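Long-range contacts in HTH-type transcriptional regulator AscG (Escherichia coli, PDB 3BRQ), which represses transcription of the cryptic asc operon as a sequence-specific DNA-binding regulator of the LacI family: residues B[32-37]-B[253-258]; B[146-151]-B[180-185]; B[176-181]-B[192-197]. One frame throughout, in Å; residues are numbered along the deposited sequence.

Contact 1: B[32-37]-B[253-258]. With SO4 (sulfate ion), chain F.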
loop_
_atom_site.group_PDB
_atom_site.type_symbol
_atom_site.label_atom_id
_atom_site.label_comp_id
_atom_site.label_asym_id
_atom_site.label_seq_id
_atom_site.Cartn_x
_atom_site.Cartn_y
_atom_site.Cartn_z
ATOM N N HIS B 32 2.732 4.587 6.614
ATOM C CA HIS B 32 2.824 4.002 7.936
ATOM C C HIS B 32 4.159 3.286 8.067
ATOM O O HIS B 32 4.512 2.473 7.211
ATOM C CB HIS B 32 1.706 2.966 8.103
ATOM C CG HIS B 32 0.369 3.567 8.340
ATOM N ND1 HIS B 32 -0.532 3.819 7.320
ATOM C CD2 HIS B 32 -0.219 4.004 9.486
ATOM C CE1 HIS B 32 -1.629 4.352 7.835
ATOM N NE2 HIS B 32 -1.457 4.482 9.143
ATOM N N GLY B 33 4.860 3.555 9.165
ATOM C CA GLY B 33 6.072 2.847 9.543
ATOM C C GLY B 33 5.923 1.337 9.616
ATOM O O GLY B 33 6.870 0.617 9.278
ATOM N N ILE B 34 4.725 0.837 9.981
ATOM C CA ILE B 34 4.439 -0.586 9.895
ATOM C C ILE B 34 3.473 -0.724 8.697
ATOM O O ILE B 34 2.329 -0.258 8.752
ATOM C CB ILE B 34 3.752 -1.144 11.201
ATOM C CG1 ILE B 34 4.482 -0.717 12.499
ATOM C CG2 ILE B 34 3.485 -2.681 11.081
ATOM C CD1 ILE B 34 5.969 -1.023 12.556
ATOM N N TYR B 35 3.918 -1.330 7.608
ATOM C CA TYR B 35 3.064 -1.352 6.385
ATOM C C TYR B 35 1.614 -1.721 6.732
ATOM O O TYR B 35 1.348 -2.725 7.383
ATOM C CB TYR B 35 3.653 -2.284 5.318
ATOM C CG TYR B 35 2.879 -2.360 3.992
ATOM C CD1 TYR B 35 2.085 -1.310 3.540
ATOM C CD2 TYR B 35 3.000 -3.481 3.170
ATOM C CE1 TYR B 35 1.389 -1.385 2.301
ATOM C CE2 TYR B 35 2.325 -3.569 1.950
ATOM C CZ TYR B 35 1.528 -2.524 1.519
ATOM O OH TYR B 35 0.874 -2.644 0.307
ATOM N N PHE B 36 0.677 -0.864 6.352
ATOM C CA PHE B 36 -0.685 -0.986 6.851
ATOM C C PHE B 36 -1.453 -2.168 6.192
ATOM O O PHE B 36 -2.143 -2.929 6.871
ATOM C CB PHE B 36 -1.336 0.401 6.724
ATOM C CG PHE B 36 -2.771 0.510 7.188
ATOM C CD1 PHE B 36 -3.415 -0.505 7.896
ATOM C CD2 PHE B 36 -3.464 1.700 6.953
ATOM C CE1 PHE B 36 -4.740 -0.374 8.282
ATOM C CE2 PHE B 36 -4.808 1.857 7.359
ATOM C CZ PHE B 36 -5.440 0.810 8.028
ATOM N N SER B 37 -1.329 -2.373 4.898
ATOM C CA SER B 37 -2.143 -3.463 4.341
ATOM C C SER B 37 -1.570 -4.814 4.817
ATOM O O SER B 37 -2.339 -5.737 5.119
ATOM C CB SER B 37 -2.223 -3.375 2.835
ATOM O OG SER B 37 -0.956 -3.655 2.331
ATOM N N ILE B 253 11.457 -4.445 8.242
ATOM C CA ILE B 253 10.790 -4.456 9.550
ATOM C C ILE B 253 10.039 -5.782 9.625
ATOM O O ILE B 253 9.365 -6.162 8.664
ATOM C CB ILE B 253 9.810 -3.208 9.717
ATOM C CG1 ILE B 253 10.526 -1.882 9.347
ATOM C CG2 ILE B 253 9.160 -3.109 11.133
ATOM C CD1 ILE B 253 11.787 -1.501 10.193
ATOM N N PRO B 254 10.151 -6.489 10.775
ATOM C CA PRO B 254 9.436 -7.733 10.999
ATOM C C PRO B 254 7.936 -7.481 11.272
ATOM O O PRO B 254 7.398 -7.876 12.313
ATOM C CB PRO B 254 10.134 -8.323 12.215
ATOM C CG PRO B 254 10.652 -7.120 12.981
ATOM C CD PRO B 254 10.971 -6.084 11.950
ATOM N N VAL B 255 7.271 -6.833 10.328
ATOM C CA VAL B 255 5.844 -6.526 10.466
ATOM C C VAL B 255 5.023 -7.756 10.858
ATOM O O VAL B 255 4.305 -7.736 11.852
ATOM C CB VAL B 255 5.263 -5.884 9.142
ATOM C CG1 VAL B 255 3.730 -5.758 9.196
ATOM C CG2 VAL B 255 5.864 -4.550 8.922
ATOM N N THR B 256 5.139 -8.820 10.071
ATOM C CA THR B 256 4.396 -10.065 10.295
ATOM C C THR B 256 4.529 -10.632 11.713
ATOM O O THR B 256 3.532 -10.934 12.416
ATOM C CB THR B 256 4.894 -11.143 9.305
ATOM O OG1 THR B 256 4.448 -10.795 8.002
ATOM C CG2 THR B 256 4.370 -12.505 9.678
ATOM N N GLU B 257 5.772 -10.771 12.123
ATOM C CA GLU B 257 6.084 -11.141 13.496
ATOM C C GLU B 257 5.464 -10.194 14.471
ATOM O O GLU B 257 4.926 -10.619 15.503
ATOM C CB GLU B 257 7.597 -11.167 13.727
ATOM C CG GLU B 257 8.338 -12.297 13.005
ATOM C CD GLU B 257 8.653 -12.027 11.513
ATOM O OE1 GLU B 257 8.388 -10.917 10.961
ATOM O OE2 GLU B 257 9.192 -12.973 10.883
HETATM N N MSE B 258 5.570 -8.897 14.187
HETATM C CA MSE B 258 5.099 -7.904 15.143
HETATM C C MSE B 258 3.582 -7.994 15.337
HETATM O O MSE B 258 3.096 -7.809 16.452
HETATM C CB MSE B 258 5.475 -6.493 14.679
HETATM C CG MSE B 258 6.881 -6.076 15.160
HETATM SE SE MSE B 258 7.408 -4.453 14.286
HETATM C CE MSE B 258 6.584 -3.306 15.531
HETATM S S SO4 F . 4.148 6.417 11.916
HETATM O O1 SO4 F . 5.239 6.348 12.832
HETATM O O2 SO4 F . 2.958 6.961 12.623
HETATM O O3 SO4 F . 4.528 7.094 10.704
HETATM O O4 SO4 F . 3.934 5.056 11.437
#
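I34 meets I253, V255 and M258 through apolar contacts, and no hydrogen bond joins 32-37 to 253-258. Its two branches divide the work. CG2, set anti to the backbone N, lies 3.6 Å from V255 CG1 and 3.7 Å from V255 CG2, so it rests against both methyls of the valine; the two side chains run antiparallel alongside one another. The other branch ends in CD1, which comes to 3.8 Å from CE of selenomethionine M258 and 4.1 Å from I253 CG2; the I34 side chain lies roughly perpendicular to those of M258 and I253. M258 brings CE to that meeting through the bend at its last torsion (chi3 86°). A backbone-to-methyl contact adds to this, with Y35 N at 4.0 Å from V255 CG2.

In the two-lobed periplasmic-binding-protein fold of LacI-type regulators, the contact joins the start of helix 36-49, which follows strand 21-27, to the start of helix 255-270, which follows strand 249-252. Both segments enter their helices here, Y35 and P254 holding the N-cap positions. P254 is also the centre of an inverse gamma turn, and M258 N bonds to P254 O in the first turn of the helix.

The polar interactions lie outside this apolar patch. G33 N gives a hydrogen bond of 2.9 Å to O4 of a sulfate, probably from the crystallisation liquor, with an N-H...O angle of 155°. Y84 OH bonds both I34 N and the same sulfate. Next along the chain, F36 packs on L40 of the second subunit.

Contact 2: B[146-151]-B[180-185]. With SO4 (sulfate ion), chain F.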
loop_
_atom_site.group_PDB
_atom_site.type_symbol
_atom_site.label_atom_id
_atom_site.label_comp_id
_atom_site.label_asym_id
_atom_site.label_seq_id
_atom_site.Cartn_x
_atom_site.Cartn_y
_atom_site.Cartn_z
ATOM N N THR B 146 14.429 12.766 5.338
ATOM C CA THR B 146 13.433 12.493 6.376
ATOM C C THR B 146 12.050 12.227 5.853
ATOM O O THR B 146 11.720 12.521 4.695
ATOM C CB THR B 146 13.364 13.661 7.445
ATOM O OG1 THR B 146 12.491 14.702 6.972
ATOM C CG2 THR B 146 14.729 14.271 7.590
ATOM N N GLY B 147 11.242 11.597 6.688
ATOM C CA GLY B 147 9.800 11.524 6.422
ATOM C C GLY B 147 9.121 12.721 7.030
ATOM O O GLY B 147 9.818 13.664 7.507
ATOM N N SER B 148 7.777 12.669 7.130
ATOM C CA SER B 148 7.046 13.793 7.691
ATOM C C SER B 148 7.433 14.101 9.164
ATOM O O SER B 148 7.775 13.206 9.945
ATOM C CB SER B 148 5.554 13.574 7.594
ATOM O OG SER B 148 5.185 12.416 8.302
HETATM N N MSE B 149 7.379 15.353 9.582
HETATM C CA MSE B 149 7.953 15.580 10.931
HETATM C C MSE B 149 6.982 15.276 12.116
HETATM O O MSE B 149 7.359 15.363 13.311
HETATM C CB MSE B 149 8.689 16.903 11.017
HETATM C CG MSE B 149 10.083 16.882 10.219
HETATM SE SE MSE B 149 11.179 15.201 10.355
HETATM C CE MSE B 149 11.680 15.466 12.219
ATOM N N ASP B 150 5.760 14.885 11.757
ATOM C CA ASP B 150 4.723 14.499 12.715
ATOM C C ASP B 150 4.772 13.002 13.022
ATOM O O ASP B 150 3.971 12.499 13.822
ATOM C CB ASP B 150 3.298 14.931 12.252
ATOM C CG ASP B 150 2.860 14.306 10.898
ATOM O OD1 ASP B 150 3.682 13.689 10.209
ATOM O OD2 ASP B 150 1.671 14.479 10.492
ATOM N N SER B 151 5.704 12.275 12.391
ATOM C CA SER B 151 5.677 10.791 12.470
ATOM C C SER B 151 6.760 10.332 13.428
ATOM O O SER B 151 7.898 10.615 13.172
ATOM C CB SER B 151 5.982 10.197 11.090
ATOM O OG SER B 151 6.556 8.889 11.161
ATOM N N GLY B 180 11.513 15.459 3.814
ATOM C CA GLY B 180 10.733 14.799 2.761
ATOM C C GLY B 180 9.357 14.481 3.330
ATOM O O GLY B 180 9.038 14.842 4.489
ATOM N N LYS B 181 8.526 13.818 2.534
ATOM C CA LYS B 181 7.103 13.646 2.886
ATOM C C LYS B 181 6.640 12.238 2.579
ATOM O O LYS B 181 5.435 12.025 2.545
ATOM C CB LYS B 181 6.174 14.581 2.107
ATOM C CG LYS B 181 6.710 15.921 1.699
ATOM C CD LYS B 181 5.638 17.007 1.653
ATOM C CE LYS B 181 5.783 17.953 2.898
ATOM N NZ LYS B 181 5.079 19.274 2.691
ATOM N N TRP B 182 7.595 11.304 2.393
ATOM C CA TRP B 182 7.365 9.878 2.217
ATOM C C TRP B 182 6.945 9.546 0.773
ATOM O O TRP B 182 6.875 8.382 0.426
ATOM C CB TRP B 182 6.288 9.276 3.162
ATOM C CG TRP B 182 6.405 9.462 4.662
ATOM C CD1 TRP B 182 5.567 10.205 5.451
ATOM C CD2 TRP B 182 7.348 8.859 5.551
ATOM N NE1 TRP B 182 5.928 10.102 6.761
ATOM C CE2 TRP B 182 7.011 9.269 6.862
ATOM C CE3 TRP B 182 8.443 8.022 5.375
ATOM C CZ2 TRP B 182 7.731 8.871 7.985
ATOM C CZ3 TRP B 182 9.143 7.609 6.479
ATOM C CH2 TRP B 182 8.803 8.037 7.772
ATOM N N THR B 183 6.679 10.542 -0.044
ATOM C CA THR B 183 6.296 10.324 -1.465
ATOM C C THR B 183 7.553 10.211 -2.368
ATOM O O THR B 183 8.600 10.808 -2.036
ATOM C CB THR B 183 5.480 11.519 -1.975
ATOM O OG1 THR B 183 6.318 12.684 -1.959
ATOM C CG2 THR B 183 4.195 11.765 -1.079
ATOM N N PRO B 184 7.457 9.477 -3.517
ATOM C CA PRO B 184 8.535 9.438 -4.511
ATOM C C PRO B 184 8.936 10.843 -4.976
ATOM O O PRO B 184 10.182 11.154 -4.980
ATOM C CB PRO B 184 7.929 8.631 -5.690
ATOM C CG PRO B 184 6.861 7.761 -5.064
ATOM C CD PRO B 184 6.306 8.630 -3.907
ATOM N N ALA B 185 7.931 11.711 -5.260
ATOM C CA ALA B 185 8.245 13.098 -5.663
ATOM C C ALA B 185 9.117 13.817 -4.628
ATOM O O ALA B 185 10.003 14.601 -4.982
ATOM C CB ALA B 185 7.010 13.895 -5.829
HETATM S S SO4 F . 4.148 6.417 11.916
HETATM O O1 SO4 F . 5.239 6.348 12.832
HETATM O O2 SO4 F . 2.958 6.961 12.623
HETATM O O3 SO4 F . 4.528 7.094 10.704
HETATM O O4 SO4 F . 3.934 5.056 11.437
#
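G147 lies beneath the indole of W182, its CA 3.5 Å from the centroid of the six-membered ring and only 8° off the ring normal, a CH-pi contact over the face. The two loops belong to one lobe of the periplasmic-binding-protein-like fold: 146-151 leads from strand 142-145 to helix 152-167, while the segment 180-185 runs into helix 184-197. S148 N lies over the same face, offset toward the rim. W182 NE1 donates to S148 OG at 2.9 Å; the bond is bent to 141°, and S148 OG lies 25° out of the ring plane. S151 approaches the ring at its edge, with OG 3.4 Å from W182 CZ2. A weak bond of 3.4 Å from G180 N to T146 OG1 joins the loops at their other end.

The second shell fixes these hydroxyls. S148 OG sits between its own backbone N and carbonyl carbon and donates a hydrogen bond to D150 OD1, meeting that oxygen nearly in line with its C-O bond, within a type I turn from S148 to S151. T146 OG1 likewise donates to G147 O. At the N-cap of helix 152-167, S151 OG accepts from S154 N. Y31 stacks on W182, and a sodium ion lies about 3 Å from the tryptophan side chain, consistent with a place at the cleft between the lobes, where relatives of this fold bind their effectors. S151 OG also donates to sulfate O3 at 2.7 Å.

Contact 3: B[176-181]-B[192-197]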
loop_
_atom_site.group_PDB
_atom_site.type_symbol
_atom_site.label_atom_id
_atom_site.label_comp_id
_atom_site.label_asym_id
_atom_site.label_seq_id
_atom_site.Cartn_x
_atom_site.Cartn_y
_atom_site.Cartn_z
ATOM N N LEU B 176 23.180 18.359 4.687
ATOM C CA LEU B 176 23.026 17.000 4.190
ATOM C C LEU B 176 21.672 16.368 4.539
ATOM O O LEU B 176 21.459 15.239 4.227
ATOM C CB LEU B 176 24.165 16.089 4.657
ATOM C CG LEU B 176 25.530 16.386 3.980
ATOM C CD1 LEU B 176 26.671 15.665 4.716
ATOM C CD2 LEU B 176 25.466 15.966 2.485
ATOM N N ILE B 177 20.817 17.069 5.271
ATOM C CA ILE B 177 19.497 16.522 5.631
ATOM C C ILE B 177 18.449 17.267 4.823
ATOM O O ILE B 177 18.383 18.512 4.857
ATOM C CB ILE B 177 19.174 16.705 7.152
ATOM C CG1 ILE B 177 20.173 15.886 8.030
ATOM C CG2 ILE B 177 17.734 16.259 7.430
ATOM C CD1 ILE B 177 20.297 16.386 9.479
ATOM N N ALA B 178 17.627 16.521 4.116
ATOM C CA ALA B 178 16.569 17.102 3.286
ATOM C C ALA B 178 15.244 16.601 3.876
ATOM O O ALA B 178 15.070 15.383 4.065
ATOM C CB ALA B 178 16.726 16.598 1.844
ATOM N N ASN B 179 14.315 17.509 4.192
ATOM C CA ASN B 179 13.027 17.112 4.773
ATOM C C ASN B 179 12.102 16.625 3.645
ATOM O O ASN B 179 11.996 17.275 2.604
ATOM C CB ASN B 179 12.374 18.266 5.516
ATOM C CG ASN B 179 13.202 18.753 6.711
ATOM O OD1 ASN B 179 13.237 19.947 6.984
ATOM N ND2 ASN B 179 13.849 17.827 7.437
ATOM N N GLY B 180 11.513 15.459 3.814
ATOM C CA GLY B 180 10.733 14.799 2.761
ATOM C C GLY B 180 9.357 14.481 3.330
ATOM O O GLY B 180 9.038 14.842 4.489
ATOM N N LYS B 181 8.526 13.818 2.534
ATOM C CA LYS B 181 7.103 13.646 2.886
ATOM C C LYS B 181 6.640 12.238 2.579
ATOM O O LYS B 181 5.435 12.025 2.545
ATOM C CB LYS B 181 6.174 14.581 2.107
ATOM C CG LYS B 181 6.710 15.921 1.699
ATOM C CD LYS B 181 5.638 17.007 1.653
ATOM C CE LYS B 181 5.783 17.953 2.898
ATOM N NZ LYS B 181 5.079 19.274 2.691
ATOM N N GLU B 192 17.323 16.670 -5.642
ATOM C CA GLU B 192 17.647 17.836 -6.471
ATOM C C GLU B 192 18.078 18.981 -5.521
ATOM O O GLU B 192 19.026 19.702 -5.807
ATOM C CB GLU B 192 16.466 18.233 -7.344
ATOM C CG GLU B 192 16.776 19.327 -8.389
ATOM C CD GLU B 192 18.050 19.007 -9.224
ATOM O OE1 GLU B 192 18.165 17.857 -9.759
ATOM O OE2 GLU B 192 18.950 19.886 -9.304
HETATM N N MSE B 193 17.409 19.093 -4.385
HETATM C CA MSE B 193 17.742 20.160 -3.448
HETATM C C MSE B 193 19.160 19.945 -2.900
HETATM O O MSE B 193 19.933 20.852 -2.945
HETATM C CB MSE B 193 16.692 20.301 -2.340
HETATM C CG MSE B 193 17.074 21.431 -1.303
HETATM SE SE MSE B 193 15.690 21.646 -0.004
HETATM C CE MSE B 193 15.760 19.904 0.809
ATOM N N LEU B 194 19.506 18.755 -2.441
ATOM C CA LEU B 194 20.861 18.401 -1.962
ATOM C C LEU B 194 21.973 18.629 -2.989
ATOM O O LEU B 194 23.034 19.126 -2.648
ATOM C CB LEU B 194 20.880 16.906 -1.509
ATOM C CG LEU B 194 19.917 16.473 -0.390
ATOM C CD1 LEU B 194 19.766 14.936 -0.292
ATOM C CD2 LEU B 194 20.465 17.073 0.943
ATOM N N LEU B 195 21.734 18.258 -4.249
ATOM C CA LEU B 195 22.687 18.523 -5.334
ATOM C C LEU B 195 22.862 19.983 -5.589
ATOM O O LEU B 195 23.983 20.399 -5.873
ATOM C CB LEU B 195 22.212 17.878 -6.686
ATOM C CG LEU B 195 21.997 16.341 -6.597
ATOM C CD1 LEU B 195 21.494 15.740 -7.979
ATOM C CD2 LEU B 195 23.322 15.729 -6.275
ATOM N N GLU B 196 21.779 20.778 -5.584
ATOM C CA GLU B 196 21.935 22.246 -5.705
ATOM C C GLU B 196 22.692 22.845 -4.483
ATOM O O GLU B 196 23.462 23.797 -4.648
ATOM C CB GLU B 196 20.574 22.951 -5.865
ATOM C CG GLU B 196 19.855 22.596 -7.159
ATOM C CD GLU B 196 18.430 23.080 -7.226
ATOM O OE1 GLU B 196 17.921 23.605 -6.216
ATOM O OE2 GLU B 196 17.796 22.895 -8.296
ATOM N N ARG B 197 22.473 22.303 -3.280
ATOM C CA ARG B 197 23.193 22.794 -2.037
ATOM C C ARG B 197 24.720 22.683 -2.144
ATOM O O ARG B 197 25.445 23.444 -1.492
ATOM C CB ARG B 197 22.712 22.111 -0.756
ATOM C CG ARG B 197 21.370 22.585 -0.236
ATOM C CD ARG B 197 21.051 21.786 1.014
ATOM N NE ARG B 197 19.711 22.108 1.532
ATOM C CZ ARG B 197 19.040 21.319 2.365
ATOM N NH1 ARG B 197 19.549 20.167 2.728
ATOM N NH2 ARG B 197 17.879 21.702 2.853
HETATM O O HOH W 1 15.344 20.461 4.185
#
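The R197 chain, extended from CG to NE, spans the distance to I177, while the bent end of selenomethionine M193 (chi3 63°) turns CE toward A178. R197 NH1 donates to I177 O at 2.9 Å. The bond is straight at the donor, 167°, and the oxygen lies near the guanidinium plane; seen from the acceptor, the nitrogen stands well above the carbonyl plane. The same NH1 is hydrogen-bonded to K175 O, so one nitrogen grips two backbone carbonyls as the chain enters the strand. R197 NH2 is linked by a water to N179 N, two residues further along; the water accepts from both at 3.1 Å.

Beside this polar link, the methyl of A178 receives two helix side chains. M193 CE approaches A178 CB to 3.6 Å, and L194 CD2 lies 3.9 Å from the same CB. L194 CD2 is also 3.9 Å from the carbonyl carbon of L176, so its branch packs against backbone as well as side chain. L194 continues onto A143 and L145 of the neighbouring strand 142-145, whereas M193 and R197 are only partly buried.

M193, L194 and R197 thus bring one side of helix 184-197 against strand 177-178, the outermost strand at its end of the mixed sheet. That strand runs parallel to 142-145, and the helix leads on to the parallel strand 203-206: the helix-on-sheet packing of the alternating alpha/beta architecture in a lobe of the periplasmic-binding-protein fold.

Contacts 1 and 2 are buried and touch the same sulfate, through G33 N and S151 OG, their centres about 18 Å apart and their nearest atoms about 6 Å; contact 3 is only partly buried, about 21 Å from the chain's centre. Contact 1 relies on apolar methyls, contact 2 on an aromatic face and hydroxyls, and contact 3 combines a methyl cluster with an arginine bond and a water. Contacts 2 and 3 share G180 and K181, and both use helix 184-197, at its start and at its end; T146 N and A178 O, 3.0 Å apart, probably bond between them. Contact 1 closes the chain loop that contains both.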